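Local coordinates for protein amide synthase (Vibrio cholerae, PDB 1L5A) that is a nonribosomal peptide synthetase condensation enzyme, an amide synthase that probably forms an amide bond during the biosynthesis of vibriobactin, at residues S142-S147 and Q152-A157; K159-Y164 and G273-S278. All coordinates share one frame; numbering follows the deposited sequence.

Contact 1 of 2, residues S142-S147 and Q152-A157; sequences SQHYQS and QTPTAA
S147 and P154 meet where the loop after helix 131-150 folds back along the helix. In this condensation domain the chain turns there and runs beside the last turns of the helix. The turn is closed by a backbone hydrogen bond from Q152 N to S147 O, 3.1 Å long and bent to 143° at the hydrogen. This end is tight. S147 OG sits against the proline, 3.3 Å from P154 CA. With chi1 at -78° its OG lies beside the backbone N, and this also lets it make a weak hydrogen bond to Q143 O one turn earlier. H144 closes the inner side of the packing. Its imidazole meets P154 obliquely, with ND1 3.8 Å from P154 CB. The ring also packs on helix 35-47, and its NE2 is hydrogen-bonded to E48. The outer side is loose and exposed. The Q143 chain runs straight beyond CG and crosses T155 at about a right angle, without a hydrogen bond between them. R140 links the two instead, with NH1 bound to Q143 OE1 and NH2 to T155 O. Q143 OE1 and T155 OG1 remain 4.1 Å apart.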
ATOM      1  N   SER A 142     -12.444 -30.030  -1.393  1.00 28.28           N
ATOM      2  CA  SER A 142     -13.066 -30.163  -2.691  1.00 30.76           C
ATOM      3  C   SER A 142     -11.985 -30.177  -3.788  1.00 36.95           C
ATOM      4  O   SER A 142     -11.940 -31.077  -4.625  1.00 37.05           O
ATOM      5  CB  SER A 142     -13.992 -28.973  -2.924  1.00 35.62           C
ATOM      6  OG  SER A 142     -14.659 -29.084  -4.160  1.00 41.89           O
ATOM      7  N   GLN A 143     -11.116 -29.168  -3.772  1.00 32.39           N
ATOM      8  CA  GLN A 143     -10.068 -29.056  -4.766  1.00 30.78           C
ATOM      9  C   GLN A 143      -9.194 -30.292  -4.872  1.00 32.10           C
ATOM     10  O   GLN A 143      -8.972 -30.814  -5.970  1.00 34.03           O
ATOM     11  CB  GLN A 143      -9.201 -27.832  -4.490  1.00 28.78           C
ATOM     12  CG  GLN A 143      -9.986 -26.560  -4.487  1.00 30.17           C
ATOM     13  CD  GLN A 143      -9.140 -25.329  -4.188  1.00 40.28           C
ATOM     14  OE1 GLN A 143      -8.157 -25.388  -3.439  1.00 35.08           O
ATOM     15  NE2 GLN A 143      -9.536 -24.198  -4.762  1.00 38.20           N
ATOM     16  N   HIS A 144      -8.694 -30.772  -3.747  1.00 28.25           N
ATOM     17  CA  HIS A 144      -7.855 -31.948  -3.809  1.00 26.52           C
ATOM     18  C   HIS A 144      -8.611 -33.151  -4.351  1.00 28.36           C
ATOM     19  O   HIS A 144      -8.054 -33.919  -5.141  1.00 29.55           O
ATOM     20  CB  HIS A 144      -7.261 -32.268  -2.445  1.00 26.59           C
ATOM     21  CG  HIS A 144      -6.045 -31.462  -2.108  1.00 30.73           C
ATOM     22  ND1 HIS A 144      -4.948 -31.391  -2.942  1.00 34.32           N
ATOM     23  CD2 HIS A 144      -5.723 -30.751  -1.001  1.00 32.67           C
ATOM     24  CE1 HIS A 144      -4.001 -30.677  -2.360  1.00 34.05           C
ATOM     25  NE2 HIS A 144      -4.444 -30.277  -1.181  1.00 39.14           N
ATOM     26  N   TYR A 145      -9.876 -33.316  -3.962  1.00 27.88           N
ATOM     27  CA  TYR A 145     -10.643 -34.460  -4.464  1.00 27.37           C
ATOM     28  C   TYR A 145     -10.770 -34.403  -5.990  1.00 31.01           C
ATOM     29  O   TYR A 145     -10.538 -35.395  -6.680  1.00 38.82           O
ATOM     30  CB  TYR A 145     -12.051 -34.523  -3.852  1.00 22.71           C
ATOM     31  CG  TYR A 145     -12.837 -35.745  -4.301  1.00 22.41           C
ATOM     32  CD1 TYR A 145     -12.564 -37.005  -3.773  1.00 25.89           C
ATOM     33  CD2 TYR A 145     -13.819 -35.649  -5.299  1.00 25.38           C
ATOM     34  CE1 TYR A 145     -13.245 -38.144  -4.223  1.00 26.67           C
ATOM     35  CE2 TYR A 145     -14.505 -36.782  -5.763  1.00 23.88           C
ATOM     36  CZ  TYR A 145     -14.210 -38.028  -5.217  1.00 34.18           C
ATOM     37  OH  TYR A 145     -14.868 -39.161  -5.653  1.00 30.71           O
ATOM     38  N   GLN A 146     -11.137 -33.243  -6.513  1.00 25.50           N
ATOM     39  CA  GLN A 146     -11.297 -33.097  -7.950  1.00 28.71           C
ATOM     40  C   GLN A 146      -9.994 -33.386  -8.675  1.00 30.52           C
ATOM     41  O   GLN A 146     -10.004 -33.997  -9.732  1.00 29.25           O
ATOM     42  CB  GLN A 146     -11.775 -31.684  -8.283  1.00 28.23           C
ATOM     43  CG  GLN A 146     -11.923 -31.367  -9.766  1.00 40.04           C
ATOM     44  CD  GLN A 146     -12.749 -32.394 -10.520  1.00 51.56           C
ATOM     45  OE1 GLN A 146     -13.787 -32.854 -10.040  1.00 52.51           O
ATOM     46  NE2 GLN A 146     -12.292 -32.752 -11.714  1.00 51.83           N
ATOM     47  N   SER A 147      -8.879 -32.946  -8.103  1.00 31.30           N
ATOM     48  CA  SER A 147      -7.588 -33.165  -8.716  1.00 33.17           C
ATOM     49  C   SER A 147      -7.296 -34.641  -8.740  1.00 38.31           C
ATOM     50  O   SER A 147      -6.890 -35.171  -9.765  1.00 47.22           O
ATOM     51  CB  SER A 147      -6.470 -32.449  -7.953  1.00 32.46           C
ATOM     52  OG  SER A 147      -6.440 -31.067  -8.251  1.00 40.78           O
ATOM     53  N   GLN A 152      -5.224 -34.609 -12.262  1.00 56.85           N
ATOM     54  CA  GLN A 152      -4.448 -33.412 -12.554  1.00 56.49           C
ATOM     55  C   GLN A 152      -3.601 -32.997 -11.353  1.00 53.06           C
ATOM     56  O   GLN A 152      -3.804 -33.467 -10.234  1.00 53.01           O
ATOM     57  CB  GLN A 152      -5.361 -32.255 -12.939  1.00 56.76           C
ATOM     58  CG  GLN A 152      -6.163 -32.490 -14.183  1.00 64.12           C
ATOM     59  CD  GLN A 152      -7.019 -31.289 -14.525  1.00 76.48           C
ATOM     60  OE1 GLN A 152      -6.521 -30.160 -14.607  1.00 77.55           O
ATOM     61  NE2 GLN A 152      -8.315 -31.521 -14.726  1.00 80.86           N
ATOM     62  N   THR A 153      -2.635 -32.123 -11.603  1.00 55.69           N
ATOM     63  CA  THR A 153      -1.770 -31.628 -10.544  1.00 54.58           C
ATOM     64  C   THR A 153      -2.627 -30.637  -9.786  1.00 48.33           C
ATOM     65  O   THR A 153      -3.290 -29.782 -10.372  1.00 46.75           O
ATOM     66  CB  THR A 153      -0.513 -30.905 -11.101  1.00 60.33           C
ATOM     67  OG1 THR A 153       0.150 -31.747 -12.054  1.00 61.52           O
ATOM     68  CG2 THR A 153       0.459 -30.594  -9.974  1.00 58.52           C
ATOM     69  N   PRO A 154      -2.648 -30.754  -8.466  1.00 45.05           N
ATOM     70  CA  PRO A 154      -3.472 -29.820  -7.698  1.00 43.63           C
ATOM     71  C   PRO A 154      -2.912 -28.399  -7.673  1.00 41.80           C
ATOM     72  O   PRO A 154      -1.704 -28.194  -7.807  1.00 37.70           O
ATOM     73  CB  PRO A 154      -3.518 -30.473  -6.316  1.00 45.74           C
ATOM     74  CG  PRO A 154      -2.186 -31.189  -6.218  1.00 42.47           C
ATOM     75  CD  PRO A 154      -1.995 -31.761  -7.607  1.00 41.76           C
ATOM     76  N   THR A 155      -3.786 -27.411  -7.515  1.00 38.56           N
ATOM     77  CA  THR A 155      -3.312 -26.037  -7.452  1.00 37.31           C
ATOM     78  C   THR A 155      -2.550 -25.824  -6.155  1.00 37.51           C
ATOM     79  O   THR A 155      -2.447 -26.727  -5.314  1.00 36.48           O
ATOM     80  CB  THR A 155      -4.447 -25.027  -7.487  1.00 34.91           C
ATOM     81  OG1 THR A 155      -5.213 -25.128  -6.278  1.00 46.57           O
ATOM     82  CG2 THR A 155      -5.322 -25.290  -8.677  1.00 30.01           C
ATOM     83  N   ALA A 156      -2.053 -24.610  -5.985  1.00 30.93           N
ATOM     84  CA  ALA A 156      -1.263 -24.269  -4.827  1.00 29.60           C
ATOM     85  C   ALA A 156      -1.919 -24.544  -3.483  1.00 34.24           C
ATOM     86  O   ALA A 156      -3.141 -24.452  -3.312  1.00 41.30           O
ATOM     87  CB  ALA A 156      -0.839 -22.821  -4.911  1.00 26.64           C
ATOM     88  N   ALA A 157      -1.051 -24.880  -2.540  1.00 28.86           N
ATOM     89  CA  ALA A 157      -1.386 -25.184  -1.166  1.00 30.87           C
ATOM     90  C   ALA A 157      -1.555 -23.896  -0.346  1.00 33.03           C
ATOM     91  O   ALA A 157      -1.158 -22.817  -0.778  1.00 38.40           O
ATOM     92  CB  ALA A 157      -0.268 -26.009  -0.571  1.00 12.99           C
TER

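Contact 2 of 2, residues K159-Y164 and G273-S278; sequences KPYQSY and GLMVNS
M275 lays its terminal methyl over one face of the Y164 ring, in a CH-pi and Met-aromatic contact buried within the condensation domain. CE stands 3.5 Å from the centroid of the Y164 ring, only 9° off the ring normal. The sulfur is farther back: SD is 4.8 Å from the same centroid, still above the face. CG covers the phenol end, 3.6 Å from Y164 OH. A bend at chi2 (92°) lets the methionine chain run along the ring in this way. Y161, three residues earlier, offers its edge: its CE1 lies 4.0 Å from M275 CE, near the Y161 ring plane. Both tyrosines turn CG anti to the backbone N, and their hydroxyls reach toward the loop before strand 277-282. D130, the aspartate of the HHxxxDG motif, accepts hydrogen bonds from the M275 and V276 amides through OD2, which probably helps hold the backbone that carries the methionine. Water joins the tyrosines to the same loop. One molecule binds Y161 OH and both N and O of L274; a second binds Y164 OH and L274 O. The first water donates to L274 O at 2.9 Å, the second at 3.3 Å.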
ATOM      1  N   LYS A 159      -0.725 -21.099   2.251  1.00 23.59           N
ATOM      2  CA  LYS A 159       0.585 -20.569   2.609  1.00 27.66           C
ATOM      3  C   LYS A 159       0.807 -20.960   4.075  1.00 30.36           C
ATOM      4  O   LYS A 159      -0.147 -21.180   4.803  1.00 27.45           O
ATOM      5  CB  LYS A 159       0.586 -19.047   2.493  1.00 34.42           C
ATOM      6  CG  LYS A 159       0.168 -18.492   1.127  1.00 38.10           C
ATOM      7  CD  LYS A 159       1.350 -18.305   0.195  1.00 38.18           C
ATOM      8  CE  LYS A 159       0.906 -17.767  -1.171  1.00 59.48           C
ATOM      9  NZ  LYS A 159       0.135 -16.476  -1.131  1.00 55.49           N
ATOM     10  N   PRO A 160       2.067 -21.063   4.522  1.00 32.66           N
ATOM     11  CA  PRO A 160       2.289 -21.432   5.926  1.00 32.33           C
ATOM     12  C   PRO A 160       1.735 -20.401   6.879  1.00 29.94           C
ATOM     13  O   PRO A 160       1.662 -19.225   6.539  1.00 31.42           O
ATOM     14  CB  PRO A 160       3.818 -21.554   6.033  1.00 35.34           C
ATOM     15  CG  PRO A 160       4.337 -20.812   4.839  1.00 29.34           C
ATOM     16  CD  PRO A 160       3.334 -21.070   3.767  1.00 23.23           C
ATOM     17  N   TYR A 161       1.340 -20.844   8.071  1.00 31.62           N
ATOM     18  CA  TYR A 161       0.778 -19.934   9.065  1.00 32.94           C
ATOM     19  C   TYR A 161       1.817 -18.879   9.413  1.00 33.11           C
ATOM     20  O   TYR A 161       1.473 -17.740   9.713  1.00 35.68           O
ATOM     21  CB  TYR A 161       0.363 -20.695  10.337  1.00 33.81           C
ATOM     22  CG  TYR A 161      -0.348 -19.829  11.379  1.00 30.86           C
ATOM     23  CD1 TYR A 161      -1.599 -19.271  11.112  1.00 23.47           C
ATOM     24  CD2 TYR A 161       0.222 -19.587  12.628  1.00 27.39           C
ATOM     25  CE1 TYR A 161      -2.254 -18.512  12.047  1.00 21.81           C
ATOM     26  CE2 TYR A 161      -0.441 -18.824  13.586  1.00 20.60           C
ATOM     27  CZ  TYR A 161      -1.680 -18.296  13.286  1.00 24.61           C
ATOM     28  OH  TYR A 161      -2.387 -17.595  14.234  1.00 25.68           O
ATOM     29  N   GLN A 162       3.088 -19.275   9.365  1.00 34.54           N
ATOM     30  CA  GLN A 162       4.207 -18.387   9.660  1.00 35.22           C
ATOM     31  C   GLN A 162       4.214 -17.149   8.759  1.00 33.61           C
ATOM     32  O   GLN A 162       4.657 -16.071   9.168  1.00 32.77           O
ATOM     33  CB  GLN A 162       5.530 -19.146   9.500  1.00 37.19           C
ATOM     34  CG  GLN A 162       6.788 -18.319   9.803  1.00 36.46           C
ATOM     35  CD  GLN A 162       6.816 -17.794  11.229  1.00 40.42           C
ATOM     36  OE1 GLN A 162       6.321 -18.444  12.149  1.00 45.94           O
ATOM     37  NE2 GLN A 162       7.414 -16.623  11.419  1.00 42.00           N
ATOM     38  N   SER A 163       3.738 -17.291   7.529  1.00 28.30           N
ATOM     39  CA  SER A 163       3.708 -16.134   6.643  1.00 29.95           C
ATOM     40  C   SER A 163       2.701 -15.126   7.200  1.00 32.74           C
ATOM     41  O   SER A 163       2.926 -13.909   7.127  1.00 29.05           O
ATOM     42  CB  SER A 163       3.314 -16.532   5.220  1.00 30.38           C
ATOM     43  OG  SER A 163       4.340 -17.287   4.596  1.00 39.95           O
ATOM     44  N   TYR A 164       1.598 -15.635   7.752  1.00 23.50           N
ATOM     45  CA  TYR A 164       0.585 -14.767   8.339  1.00 26.82           C
ATOM     46  C   TYR A 164       1.156 -14.089   9.594  1.00 27.90           C
ATOM     47  O   TYR A 164       0.993 -12.886   9.798  1.00 27.43           O
ATOM     48  CB  TYR A 164      -0.673 -15.562   8.705  1.00 26.85           C
ATOM     49  CG  TYR A 164      -1.671 -14.779   9.521  1.00 25.03           C
ATOM     50  CD1 TYR A 164      -2.382 -13.716   8.959  1.00 30.09           C
ATOM     51  CD2 TYR A 164      -1.834 -15.030  10.880  1.00 22.88           C
ATOM     52  CE1 TYR A 164      -3.219 -12.916   9.736  1.00 25.57           C
ATOM     53  CE2 TYR A 164      -2.669 -14.234  11.669  1.00 24.12           C
ATOM     54  CZ  TYR A 164      -3.351 -13.175  11.092  1.00 25.88           C
ATOM     55  OH  TYR A 164      -4.107 -12.344  11.882  1.00 22.72           O
ATOM     56  N   GLY A 273      -7.369 -20.153   9.658  1.00 24.31           N
ATOM     57  CA  GLY A 273      -6.994 -19.818  11.019  1.00 25.73           C
ATOM     58  C   GLY A 273      -8.016 -18.891  11.661  1.00 30.96           C
ATOM     59  O   GLY A 273      -9.142 -18.761  11.178  1.00 23.60           O
ATOM     60  N   LEU A 274      -7.623 -18.237  12.752  1.00 27.52           N
ATOM     61  CA  LEU A 274      -8.504 -17.307  13.438  1.00 21.64           C
ATOM     62  C   LEU A 274      -8.154 -15.863  13.093  1.00 23.80           C
ATOM     63  O   LEU A 274      -7.095 -15.344  13.473  1.00 19.25           O
ATOM     64  CB  LEU A 274      -8.419 -17.496  14.960  1.00 18.93           C
ATOM     65  CG  LEU A 274      -9.144 -16.400  15.759  1.00 19.90           C
ATOM     66  CD1 LEU A 274     -10.580 -16.273  15.241  1.00 21.85           C
ATOM     67  CD2 LEU A 274      -9.131 -16.721  17.257  1.00 20.16           C
ATOM     68  N   MET A 275      -9.045 -15.197  12.380  1.00 20.85           N
ATOM     69  CA  MET A 275      -8.767 -13.814  12.038  1.00 30.12           C
ATOM     70  C   MET A 275      -9.978 -12.889  12.155  1.00 28.28           C
ATOM     71  O   MET A 275      -9.819 -11.676  12.206  1.00 26.95           O
ATOM     72  CB  MET A 275      -8.186 -13.726  10.612  1.00 30.73           C
ATOM     73  CG  MET A 275      -6.798 -14.323  10.439  1.00 29.52           C
ATOM     74  SD  MET A 275      -6.774 -16.076   9.932  1.00 32.20           S
ATOM     75  CE  MET A 275      -5.012 -16.384  10.029  1.00 27.95           C
ATOM     76  N   VAL A 276     -11.176 -13.463  12.203  1.00 23.47           N
ATOM     77  CA  VAL A 276     -12.387 -12.670  12.262  1.00 20.04           C
ATOM     78  C   VAL A 276     -12.338 -11.661  13.418  1.00 25.36           C
ATOM     79  O   VAL A 276     -11.825 -11.947  14.505  1.00 21.66           O
ATOM     80  CB  VAL A 276     -13.653 -13.603  12.344  1.00 15.80           C
ATOM     81  CG1 VAL A 276     -13.720 -14.346  13.680  1.00 11.13           C
ATOM     82  CG2 VAL A 276     -14.880 -12.797  12.131  1.00 18.31           C
ATOM     83  N   ASN A 277     -12.874 -10.470  13.174  1.00 28.28           N
ATOM     84  CA  ASN A 277     -12.853  -9.400  14.167  1.00 27.78           C
ATOM     85  C   ASN A 277     -14.235  -8.775  14.241  1.00 31.82           C
ATOM     86  O   ASN A 277     -14.856  -8.466  13.214  1.00 35.94           O
ATOM     87  CB  ASN A 277     -11.802  -8.369  13.741  1.00 26.64           C
ATOM     88  CG  ASN A 277     -11.502  -7.330  14.811  1.00 32.18           C
ATOM     89  OD1 ASN A 277     -11.609  -7.596  16.001  1.00 29.33           O
ATOM     90  ND2 ASN A 277     -11.079  -6.141  14.377  1.00 27.53           N
ATOM     91  N   SER A 278     -14.727  -8.604  15.459  1.00 36.56           N
ATOM     92  CA  SER A 278     -16.054  -8.022  15.687  1.00 33.75           C
ATOM     93  C   SER A 278     -15.955  -6.513  15.800  1.00 31.24           C
ATOM     94  O   SER A 278     -15.237  -5.986  16.654  1.00 36.12           O
ATOM     95  CB  SER A 278     -16.651  -8.587  16.971  1.00 37.20           C
ATOM     96  OG  SER A 278     -16.773  -9.988  16.887  1.00 34.52           O
TER
HETATM   97  O   HOH W   1      -5.089 -17.407  13.404  1.00 29.05           O
HETATM   98  O   HOH W   2      -5.759 -12.508  14.405  1.00 28.64           O

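The two contacts have centres about 22 Å apart. Contact 1 is complete before the first residue of contact 2 is reached, and residues 152-157 lead almost directly into 159-164. Contact 1 is local and lies at the surface, about 25 Å from the centre of the chain. Contact 2 is deeper, about 14 Å from that centre, and joins residues more than 100 positions apart. Helices 131-150 and 161-172 follow each other and carry one contact each. D130, just before helix 131-150, hydrogen-bonds to the loop of contact 2. E48 and D50, just after helix 35-47, bind H144 and the Y161 amide, so this part of the fold meets both contacts.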